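PDB 5CZW: myroilysin from Myroides profundi, which is probably a zinc-dependent endopeptidase of the astacin family of metzincins, held here with a cysteine of its propeptide bound to the zinc. Local coordinates for residues I77-V82 with H141-I146; L108-P111 with E115-N118; P58-K63 with V91-G96; T192-S195 with Q200-M203. The protein carries 1 engineered substitution. All coordinates share one frame; numbering follows the deposited sequence.

Contact 1. Residues I77-V82 with H141-I146. With ZN (zinc ion), chain B.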
loop_
_atom_site.group_PDB
_atom_site.type_symbol
_atom_site.label_atom_id
_atom_site.label_comp_id
_atom_site.label_asym_id
_atom_site.label_seq_id
_atom_site.Cartn_x
_atom_site.Cartn_y
_atom_site.Cartn_z
ATOM N N ILE A 77 -2.169 -6.745 -17.448
ATOM C CA ILE A 77 -1.492 -7.500 -16.363
ATOM C C ILE A 77 -2.641 -8.226 -15.661
ATOM O O ILE A 77 -3.717 -7.636 -15.508
ATOM C CB ILE A 77 -0.809 -6.565 -15.308
ATOM C CG1 ILE A 77 0.321 -5.780 -15.928
ATOM C CG2 ILE A 77 -0.309 -7.322 -14.049
ATOM C CD1 ILE A 77 1.512 -6.581 -16.426
ATOM N N THR A 78 -2.438 -9.473 -15.263
ATOM C CA THR A 78 -3.353 -10.325 -14.552
ATOM C C THR A 78 -2.654 -10.818 -13.277
ATOM O O THR A 78 -1.421 -11.003 -13.277
ATOM C CB THR A 78 -3.687 -11.591 -15.427
ATOM O OG1 THR A 78 -4.386 -11.135 -16.600
ATOM C CG2 THR A 78 -4.660 -12.521 -14.745
ATOM N N PHE A 79 -3.456 -11.066 -12.255
ATOM C CA PHE A 79 -3.005 -11.630 -10.984
ATOM C C PHE A 79 -3.609 -13.023 -10.865
ATOM O O PHE A 79 -4.828 -13.207 -10.966
ATOM C CB PHE A 79 -3.516 -10.818 -9.865
ATOM C CG PHE A 79 -2.998 -9.425 -9.867
ATOM C CD1 PHE A 79 -1.629 -9.240 -9.701
ATOM C CD2 PHE A 79 -3.795 -8.283 -10.050
ATOM C CE1 PHE A 79 -1.103 -7.971 -9.664
ATOM C CE2 PHE A 79 -3.245 -6.985 -10.019
ATOM C CZ PHE A 79 -1.894 -6.841 -9.882
ATOM N N ASN A 80 -2.722 -13.992 -10.724
ATOM C CA ASN A 80 -3.097 -15.390 -10.539
ATOM C C ASN A 80 -2.911 -15.713 -9.084
ATOM O O ASN A 80 -1.795 -15.785 -8.596
ATOM C CB ASN A 80 -2.157 -16.318 -11.370
ATOM C CG ASN A 80 -2.588 -17.798 -11.282
ATOM O OD1 ASN A 80 -3.705 -18.089 -10.800
ATOM N ND2 ASN A 80 -1.727 -18.723 -11.730
ATOM N N PHE A 81 -4.024 -15.920 -8.359
ATOM C CA PHE A 81 -3.991 -16.229 -6.923
ATOM C C PHE A 81 -3.770 -17.717 -6.703
ATOM O O PHE A 81 -4.638 -18.512 -7.106
ATOM C CB PHE A 81 -5.253 -15.770 -6.235
ATOM C CG PHE A 81 -5.341 -14.282 -6.066
ATOM C CD1 PHE A 81 -5.589 -13.418 -7.129
ATOM C CD2 PHE A 81 -4.966 -13.700 -4.876
ATOM C CE1 PHE A 81 -5.599 -12.002 -6.949
ATOM C CE2 PHE A 81 -5.001 -12.295 -4.696
ATOM C CZ PHE A 81 -5.335 -11.471 -5.724
ATOM N N VAL A 82 -2.638 -18.049 -6.103
ATOM C CA VAL A 82 -2.162 -19.414 -5.965
ATOM C C VAL A 82 -1.926 -19.828 -4.486
ATOM O O VAL A 82 -1.838 -18.978 -3.588
ATOM C CB VAL A 82 -0.875 -19.596 -6.738
ATOM C CG1 VAL A 82 -0.970 -19.080 -8.137
ATOM C CG2 VAL A 82 0.208 -18.858 -6.005
ATOM N N HIS A 141 0.405 0.235 -6.177
ATOM C CA HIS A 141 1.802 0.173 -5.899
ATOM C C HIS A 141 2.373 -1.111 -6.407
ATOM O O HIS A 141 3.523 -1.054 -6.960
ATOM C CB HIS A 141 1.989 0.166 -4.382
ATOM C CG HIS A 141 1.661 1.434 -3.667
ATOM N ND1 HIS A 141 2.090 2.669 -4.048
ATOM C CD2 HIS A 141 0.999 1.629 -2.530
ATOM C CE1 HIS A 141 1.630 3.591 -3.243
ATOM N NE2 HIS A 141 1.064 2.941 -2.290
ATOM N N ALA A 142 1.680 -2.256 -6.299
ATOM C CA ALA A 142 2.238 -3.540 -6.813
ATOM C C ALA A 142 2.527 -3.545 -8.346
ATOM O O ALA A 142 3.420 -4.271 -8.839
ATOM C CB ALA A 142 1.399 -4.749 -6.413
ATOM N N LEU A 143 1.793 -2.675 -9.073
ATOM C CA LEU A 143 2.021 -2.432 -10.492
ATOM C C LEU A 143 3.021 -1.374 -10.847
ATOM O O LEU A 143 3.378 -1.219 -12.005
ATOM C CB LEU A 143 0.702 -2.156 -11.174
ATOM C CG LEU A 143 -0.365 -3.217 -11.124
ATOM C CD1 LEU A 143 -1.736 -2.712 -11.566
ATOM C CD2 LEU A 143 0.088 -4.373 -12.042
ATOM N N GLY A 144 3.447 -0.661 -9.830
ATOM C CA GLY A 144 4.472 0.331 -9.913
ATOM C C GLY A 144 4.085 1.766 -9.714
ATOM O O GLY A 144 4.939 2.684 -9.854
ATOM N N MET A 145 2.858 2.005 -9.339
ATOM C CA MET A 145 2.453 3.370 -9.113
ATOM C C MET A 145 2.913 3.913 -7.780
ATOM O O MET A 145 2.959 3.194 -6.855
ATOM C CB MET A 145 0.951 3.454 -9.213
ATOM C CG MET A 145 0.549 3.320 -10.696
ATOM S SD MET A 145 -1.133 3.671 -11.045
ATOM C CE MET A 145 -1.130 5.449 -11.074
ATOM N N ILE A 146 3.247 5.200 -7.753
ATOM C CA ILE A 146 3.601 5.892 -6.540
ATOM C C ILE A 146 2.395 6.699 -6.018
ATOM O O ILE A 146 1.375 6.816 -6.695
ATOM C CB ILE A 146 4.869 6.737 -6.791
ATOM C CG1 ILE A 146 4.531 7.878 -7.749
ATOM C CG2 ILE A 146 6.025 5.817 -7.173
ATOM C CD1 ILE A 146 5.658 8.909 -7.913
HETATM ZN ZN ZN B . 0.075 3.976 -0.732
#

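Contact 2. Residues L108-P111 with E115-N118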
loop_
_atom_site.group_PDB
_atom_site.type_symbol
_atom_site.label_atom_id
_atom_site.label_comp_id
_atom_site.label_asym_id
_atom_site.label_seq_id
_atom_site.Cartn_x
_atom_site.Cartn_y
_atom_site.Cartn_z
ATOM N N LEU A 108 10.107 -8.636 -6.463
ATOM C CA LEU A 108 10.970 -9.769 -6.851
ATOM C C LEU A 108 12.322 -9.759 -6.148
ATOM O O LEU A 108 13.098 -10.757 -6.265
ATOM C CB LEU A 108 11.124 -9.784 -8.386
ATOM C CG LEU A 108 9.846 -9.855 -9.163
ATOM C CD1 LEU A 108 10.255 -9.685 -10.608
ATOM C CD2 LEU A 108 9.092 -11.172 -8.875
ATOM N N SER A 109 12.577 -8.719 -5.398
ATOM C CA SER A 109 13.802 -8.451 -4.664
ATOM C C SER A 109 13.630 -8.822 -3.191
ATOM O O SER A 109 14.566 -8.663 -2.425
ATOM C CB SER A 109 14.136 -6.975 -4.685
ATOM O OG SER A 109 14.728 -6.744 -5.933
ATOM N N ILE A 110 12.414 -9.181 -2.780
ATOM C CA ILE A 110 12.141 -9.440 -1.376
ATOM C C ILE A 110 12.410 -10.932 -1.103
ATOM O O ILE A 110 11.927 -11.811 -1.839
ATOM C CB ILE A 110 10.656 -9.129 -1.045
ATOM C CG1 ILE A 110 10.295 -7.648 -1.349
ATOM C CG2 ILE A 110 10.353 -9.511 0.396
ATOM C CD1 ILE A 110 11.193 -6.606 -0.663
ATOM N N PRO A 111 13.141 -11.250 -0.008
ATOM C CA PRO A 111 13.364 -12.666 0.284
ATOM C C PRO A 111 12.085 -13.454 0.406
ATOM O O PRO A 111 11.047 -12.929 0.847
ATOM C CB PRO A 111 14.116 -12.646 1.640
ATOM C CG PRO A 111 14.647 -11.285 1.766
ATOM C CD PRO A 111 13.837 -10.362 0.913
ATOM N N GLU A 115 6.966 -10.960 3.458
ATOM C CA GLU A 115 5.882 -10.488 2.630
ATOM C C GLU A 115 6.256 -9.376 1.723
ATOM O O GLU A 115 7.232 -8.624 1.954
ATOM C CB GLU A 115 4.749 -10.007 3.536
ATOM C CG GLU A 115 4.936 -8.631 4.176
ATOM C CD GLU A 115 5.810 -8.587 5.399
ATOM O OE1 GLU A 115 6.580 -9.565 5.633
ATOM O OE2 GLU A 115 5.742 -7.570 6.109
ATOM N N THR A 116 5.491 -9.232 0.611
ATOM C CA THR A 116 5.706 -8.121 -0.287
ATOM C C THR A 116 4.572 -7.026 -0.178
ATOM O O THR A 116 4.696 -5.931 -0.767
ATOM C CB THR A 116 5.816 -8.504 -1.767
ATOM O OG1 THR A 116 4.494 -8.822 -2.266
ATOM C CG2 THR A 116 6.799 -9.624 -1.923
ATOM N N MET A 117 3.496 -7.404 0.518
ATOM C CA MET A 117 2.331 -6.533 0.697
ATOM C C MET A 117 1.683 -6.882 2.050
ATOM O O MET A 117 1.678 -8.056 2.461
ATOM C CB MET A 117 1.323 -6.832 -0.407
ATOM C CG MET A 117 0.076 -5.937 -0.393
ATOM S SD MET A 117 -1.079 -6.256 -1.764
ATOM C CE MET A 117 -0.102 -5.870 -3.209
ATOM N N ASN A 118 1.071 -5.900 2.729
ATOM C CA ASN A 118 0.339 -6.163 3.986
ATOM C C ASN A 118 -0.931 -5.281 3.968
ATOM O O ASN A 118 -0.909 -4.167 3.560
ATOM C CB ASN A 118 1.161 -5.805 5.183
ATOM C CG ASN A 118 0.544 -6.259 6.488
ATOM O OD1 ASN A 118 0.392 -7.480 6.698
ATOM N ND2 ASN A 118 0.051 -5.324 7.324
#

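Contact 3. Residues P58-K63 with V91-G96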
loop_
_atom_site.group_PDB
_atom_site.type_symbol
_atom_site.label_atom_id
_atom_site.label_comp_id
_atom_site.label_asym_id
_atom_site.label_seq_id
_atom_site.Cartn_x
_atom_site.Cartn_y
_atom_site.Cartn_z
ATOM N N PRO A 58 -11.399 -16.335 5.184
ATOM C CA PRO A 58 -11.809 -16.532 3.770
ATOM C C PRO A 58 -12.493 -15.308 3.180
ATOM O O PRO A 58 -12.357 -15.033 1.971
ATOM C CB PRO A 58 -12.714 -17.796 3.801
ATOM C CG PRO A 58 -12.259 -18.494 5.030
ATOM C CD PRO A 58 -11.687 -17.524 5.979
ATOM N N TYR A 59 -13.293 -14.624 3.973
ATOM C CA TYR A 59 -13.989 -13.447 3.500
ATOM C C TYR A 59 -13.050 -12.358 3.079
ATOM O O TYR A 59 -13.133 -11.842 1.884
ATOM C CB TYR A 59 -14.938 -12.916 4.553
ATOM C CG TYR A 59 -15.783 -11.738 4.192
ATOM C CD1 TYR A 59 -16.822 -11.880 3.316
ATOM C CD2 TYR A 59 -15.442 -10.480 4.618
ATOM C CE1 TYR A 59 -17.585 -10.789 2.918
ATOM C CE2 TYR A 59 -16.202 -9.379 4.245
ATOM C CZ TYR A 59 -17.278 -9.579 3.418
ATOM O OH TYR A 59 -18.033 -8.487 3.069
ATOM N N VAL A 60 -12.137 -12.030 3.990
ATOM C CA VAL A 60 -11.127 -11.022 3.677
ATOM C C VAL A 60 -10.336 -11.416 2.436
ATOM O O VAL A 60 -10.070 -10.595 1.587
ATOM C CB VAL A 60 -10.231 -10.708 4.914
ATOM C CG1 VAL A 60 -8.919 -9.959 4.535
ATOM C CG2 VAL A 60 -10.981 -9.815 5.841
ATOM N N ARG A 61 -9.876 -12.679 2.326
ATOM C CA ARG A 61 -9.060 -13.094 1.212
ATOM C C ARG A 61 -9.861 -12.969 -0.070
ATOM O O ARG A 61 -9.338 -12.646 -1.096
ATOM C CB ARG A 61 -8.608 -14.564 1.401
ATOM C CG ARG A 61 -7.590 -14.754 2.556
ATOM C CD ARG A 61 -7.654 -16.164 3.226
ATOM N NE ARG A 61 -7.166 -17.159 2.335
ATOM C CZ ARG A 61 -5.884 -17.567 2.212
ATOM N NH1 ARG A 61 -4.956 -17.121 3.008
ATOM N NH2 ARG A 61 -5.564 -18.448 1.264
ATOM N N SER A 62 -11.174 -13.267 -0.013
ATOM C CA SER A 62 -12.021 -13.185 -1.234
ATOM C C SER A 62 -12.167 -11.744 -1.696
ATOM O O SER A 62 -12.073 -11.461 -2.908
ATOM C CB SER A 62 -13.393 -13.731 -0.925
ATOM O OG SER A 62 -14.261 -13.702 -2.065
ATOM N N LYS A 63 -12.296 -10.811 -0.763
ATOM C CA LYS A 63 -12.359 -9.364 -1.105
ATOM C C LYS A 63 -11.045 -8.846 -1.785
ATOM O O LYS A 63 -11.033 -8.002 -2.672
ATOM C CB LYS A 63 -12.699 -8.573 0.179
ATOM C CG LYS A 63 -14.141 -8.831 0.646
ATOM C CD LYS A 63 -15.165 -8.240 -0.368
ATOM C CE LYS A 63 -16.631 -8.541 -0.127
ATOM N NZ LYS A 63 -17.425 -7.910 -1.186
ATOM N N VAL A 91 1.106 -11.574 0.211
ATOM C CA VAL A 91 0.223 -10.655 0.964
ATOM C C VAL A 91 -0.087 -11.211 2.396
ATOM O O VAL A 91 -0.561 -12.376 2.593
ATOM C CB VAL A 91 -1.150 -10.551 0.267
ATOM C CG1 VAL A 91 -2.000 -9.562 1.085
ATOM C CG2 VAL A 91 -0.985 -10.189 -1.188
ATOM N N THR A 92 0.276 -10.427 3.384
ATOM C CA THR A 92 -0.152 -10.686 4.752
ATOM C C THR A 92 -1.223 -9.753 5.248
ATOM O O THR A 92 -1.500 -8.746 4.611
ATOM C CB THR A 92 1.052 -10.651 5.684
ATOM O OG1 THR A 92 1.766 -9.459 5.473
ATOM C CG2 THR A 92 1.980 -11.898 5.429
ATOM N N PHE A 93 -1.732 -10.096 6.451
ATOM C CA PHE A 93 -2.853 -9.410 7.070
ATOM C C PHE A 93 -2.494 -9.072 8.508
ATOM O O PHE A 93 -3.332 -9.278 9.475
ATOM C CB PHE A 93 -4.081 -10.287 6.993
ATOM C CG PHE A 93 -4.503 -10.508 5.574
ATOM C CD1 PHE A 93 -5.307 -9.557 4.877
ATOM C CD2 PHE A 93 -4.080 -11.606 4.924
ATOM C CE1 PHE A 93 -5.647 -9.786 3.551
ATOM C CE2 PHE A 93 -4.416 -11.786 3.597
ATOM C CZ PHE A 93 -5.162 -10.875 2.941
ATOM N N THR A 94 -1.304 -8.547 8.663
ATOM C CA THR A 94 -0.794 -8.314 10.041
ATOM C C THR A 94 -1.441 -7.027 10.535
ATOM O O THR A 94 -1.166 -5.913 10.029
ATOM C CB THR A 94 0.722 -8.189 10.007
ATOM O OG1 THR A 94 1.301 -9.416 9.524
ATOM C CG2 THR A 94 1.253 -7.816 11.355
ATOM N N GLN A 95 -2.182 -7.186 11.641
ATOM C CA GLN A 95 -3.014 -6.107 12.164
ATOM C C GLN A 95 -2.132 -5.058 12.821
ATOM O O GLN A 95 -1.249 -5.383 13.604
ATOM C CB GLN A 95 -4.057 -6.654 13.187
ATOM C CG GLN A 95 -5.160 -7.483 12.537
ATOM C CD GLN A 95 -5.821 -6.701 11.451
ATOM O OE1 GLN A 95 -6.430 -5.691 11.728
ATOM N NE2 GLN A 95 -5.578 -7.082 10.228
ATOM N N GLY A 96 -2.397 -3.793 12.550
ATOM C CA GLY A 96 -1.635 -2.723 13.164
ATOM C C GLY A 96 -0.334 -2.288 12.589
ATOM O O GLY A 96 0.191 -1.304 13.042
#

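Contact 4. Residues T192-S195 with Q200-M203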
loop_
_atom_site.group_PDB
_atom_site.type_symbol
_atom_site.label_atom_id
_atom_site.label_comp_id
_atom_site.label_asym_id
_atom_site.label_seq_id
_atom_site.Cartn_x
_atom_site.Cartn_y
_atom_site.Cartn_z
ATOM N N THR A 192 3.656 13.427 -7.951
ATOM C CA THR A 192 2.688 12.960 -8.949
ATOM C C THR A 192 3.349 12.196 -10.063
ATOM O O THR A 192 4.501 12.488 -10.419
ATOM C CB THR A 192 1.963 14.135 -9.629
ATOM O OG1 THR A 192 0.883 13.662 -10.434
ATOM C CG2 THR A 192 2.942 14.995 -10.496
ATOM N N GLN A 193 2.575 11.305 -10.662
ATOM C CA GLN A 193 3.011 10.647 -11.901
ATOM C C GLN A 193 2.180 11.073 -13.093
ATOM O O GLN A 193 2.360 10.565 -14.229
ATOM C CB GLN A 193 3.064 9.118 -11.722
ATOM C CG GLN A 193 1.733 8.452 -11.490
ATOM C CD GLN A 193 1.810 7.538 -10.279
ATOM O OE1 GLN A 193 2.603 6.558 -10.242
ATOM N NE2 GLN A 193 0.937 7.821 -9.272
ATOM N N TYR A 194 1.330 12.050 -12.866
ATOM C CA TYR A 194 0.422 12.531 -13.875
ATOM C C TYR A 194 0.761 13.958 -14.356
ATOM O O TYR A 194 1.430 14.761 -13.677
ATOM C CB TYR A 194 -0.985 12.476 -13.345
ATOM C CG TYR A 194 -1.526 11.098 -12.936
ATOM C CD1 TYR A 194 -1.039 9.939 -13.463
ATOM C CD2 TYR A 194 -2.525 10.999 -11.997
ATOM C CE1 TYR A 194 -1.558 8.712 -13.103
ATOM C CE2 TYR A 194 -3.073 9.767 -11.641
ATOM C CZ TYR A 194 -2.611 8.628 -12.228
ATOM O OH TYR A 194 -3.124 7.376 -11.846
ATOM N N SER A 195 0.329 14.248 -15.578
ATOM C CA SER A 195 0.683 15.511 -16.194
ATOM C C SER A 195 -0.135 16.542 -15.441
ATOM O O SER A 195 0.415 17.441 -14.798
ATOM C CB SER A 195 0.348 15.487 -17.672
ATOM O OG SER A 195 -1.039 15.303 -17.811
ATOM N N GLN A 200 -8.974 12.707 -7.972
ATOM C CA GLN A 200 -9.747 11.515 -7.873
ATOM C C GLN A 200 -8.950 10.211 -7.822
ATOM O O GLN A 200 -9.564 9.159 -7.702
ATOM C CB GLN A 200 -10.609 11.452 -9.128
ATOM C CG GLN A 200 -11.701 12.518 -9.112
ATOM C CD GLN A 200 -13.049 11.950 -8.709
ATOM O OE1 GLN A 200 -13.391 11.885 -7.512
ATOM N NE2 GLN A 200 -13.841 11.516 -9.725
ATOM N N SER A 201 -7.642 10.290 -8.023
ATOM C CA SER A 201 -6.823 9.111 -8.149
ATOM C C SER A 201 -6.909 8.193 -6.941
ATOM O O SER A 201 -6.920 8.626 -5.781
ATOM C CB SER A 201 -5.371 9.432 -8.434
ATOM O OG SER A 201 -4.601 8.222 -8.559
ATOM N N ILE A 202 -6.977 6.899 -7.223
ATOM C CA ILE A 202 -6.982 5.925 -6.166
ATOM C C ILE A 202 -5.614 5.970 -5.430
ATOM O O ILE A 202 -5.530 5.536 -4.328
ATOM C CB ILE A 202 -7.218 4.534 -6.774
ATOM C CG1 ILE A 202 -7.498 3.546 -5.720
ATOM C CG2 ILE A 202 -5.995 4.104 -7.553
ATOM C CD1 ILE A 202 -8.879 3.582 -5.200
ATOM N N MET A 203 -4.593 6.533 -6.112
ATOM C CA MET A 203 -3.229 6.605 -5.587
ATOM C C MET A 203 -2.956 7.769 -4.625
ATOM O O MET A 203 -1.840 7.932 -4.140
ATOM C CB MET A 203 -2.149 6.451 -6.701
ATOM C CG MET A 203 -2.146 5.109 -7.450
ATOM S SD MET A 203 -2.365 3.662 -6.410
ATOM C CE MET A 203 -0.839 3.667 -5.454
#

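Contact 1. Residues I77-V82 with H141-I146
The HExxH zinc-binding helix of this metzincin packs its last turn on the outer part of the sheet here, where Leu143 meets Ile77 and Phe79. The contact is buried and apolar. One methyl of Leu143 serves both partners. Leu143 CD2 lies 3.6 Å from CG2 of Ile77, and the two side chains pass each other in opposite directions. CG1 of Ile77 sits beside the backbone N (chi1 -65°), which leaves CG2 as the branch nearest the leucine. Leu143 CD2 also lies 3.8 Å from CZ of Phe79 and reaches that ring at a slant. Phe79 also packs edge-to-face on Phe139, one helix turn before Leu143. The helix closes with a Schellman motif at Gly144. Gly144 has a phi of 112°, where a side chain would strike the preceding carbonyl, and its N bonds to His141 O at 2.9 Å. The turn leads on to His147, which completes the zinc site with His137, His141 and Cys23. His141 NE2 binds zinc at 2.1 Å. His141 ND1 donates to Met145 O at 3.0 Å, close to the ring plane, so the imidazole is held at both nitrogens.

Contact 2. Residues L108-P111 with E115-N118
This is a small buried packing contact in the connection between strands 100-101 and 117-118, where Ile110 leans on Glu115 and Thr116. The nearest approach is from a methyl to the backbone. Ile110 CG2 lies 3.6 Å from Glu115 O. The second touch joins side chains: Ile110 CB is 4.0 Å from Thr116 CG2, and its CG1 is 4.1 Å from the same methyl. The side chains cross at a slant, and the threonine methyl rests against the branch point of the isoleucine. The torsion of Thr116 sorts its two branches. OG1 lies between the backbone N and the carbonyl carbon (chi1 75°), which sets CG2 anti to the carbonyl carbon, where it meets Ile110. OG1 has a polar partner of its own, the backbone N of Arg90 in strand 89-92. The carboxylate of Glu115 also faces other residues, with OE2 hydrogen-bonded to the hydroxyls of Tyr100 and Tyr170. Ile110 thus packs where the chain is about to enter the sheet. Strand 117-118 runs parallel to 89-92 and antiparallel to the edge strand 100-101. A mixed sheet with one antiparallel strand at its edge is typical of the N-terminal subdomain of astacins and other metzincins.

Contact 3. Residues P58-K63 with V91-G96
Val60 overlaps the Phe93 ring at its CE1 and CD1 atoms, meeting them obliquely with its CG1 methyl. Val60 CG1 lies 3.4 Å from Phe93 CE1 and 3.7 Å from Phe93 CD1, a close apolar contact. The two side chains come from opposite directions, Val60 from helix 58-63 and Phe93 from just past strand 89-92. CG1 of Val60 is set anti to the backbone N (chi1 164°), and this torsion extends it from the helix to the ring. Arg61 adds a looser touch at another ring atom, with its CG 4.5 Å from Phe93 CE2. Only the aliphatic part of Arg61 takes part. Its guanidinium is engaged elsewhere, with NH1 bonded to the carbonyl O of Gly55. Beyond Phe93 the loop turns, and Gln95 folds its amide back to it. Gln95 NE2 donates to Phe93 O at 3.2 Å with an N-H...O angle of 159°. The donor stands well above the carbonyl plane, while the acceptor lies near the plane of the Gln95 amide. Helix 58-63 belongs to the beta-alpha-beta crossover between the parallel strands 48-54 and 78-81. This contact joins it to the end of strand 89-92. The long helix 128-143 is a further neighbour, where Phe131 touches both Val60 and Lys63, and Lys63 forms a salt bridge with Asp128.

Contact 4. Residues T192-S195 with Q200-M203
Tyr194 meets Ser201 of the Met-turn, the metzincin feature that places a methionine, here Met203, beneath the zinc site. The direct contacts are van der Waals touches. Ser201 OG lies at the edge of the Tyr194 ring, near its plane, 3.8 Å from CE2. The two hydroxyl oxygens, Tyr194 OH and Ser201 OG, are 3.7 Å apart and are not bonded to each other. Hydrogen bonds tie them through a third residue instead: both hydroxyls bond to OD1 of Asp228, whose OD2 takes the N-H of Ile202. Each segment also holds an ST turn. Thr192 OG1 accepts from Tyr194 N at 3.0 Å. The torsion of Ser201 (chi1 -180°) puts OG beside the carbonyl carbon, toward the N-H two residues on. Ser201 OG accepts there from Met203 N at 3.0 Å with an angle of 157°. With an alanine in place of Ser201, Met203 N would probably lose its acceptor in the turn and Asp228 OD1 one of its two hydroxyl partners, so this start of the Met-turn would be held less firmly. At the metal site, the side chain of Met203 packs on His137 and His141, and its nearest atom is about 5 Å from the zinc. Met203 CB starts toward the other segment and lies 4.2 Å from Gln193 NE2, which is hydrogen-bonded to Ile146 O.

From the N terminus, contact 3 opens first and ties helix 58-63 to the end of strand 89-92. Contact 1 opens at strand 78-81 before contact 3 closes, so the two loops cross. Contact 2 closes a short loop before strand 117-118, inside the long loop that contact 1 completes by tying the zinc helix to strand 78-81. Contact 4 follows in series and ties the loop at 192-195 to the Met-turn. Contacts 1, 2 and 3 reach the same sheet. Asn118 OD1, 2.7 Å from Thr92 OG1, joins contacts 2 and 3; Ala142 packs on Met117 between contacts 1 and 2. Contact 4 meets contact 1 through Met203 against His141 at the zinc, and Gln193 with Ile146 after the helix.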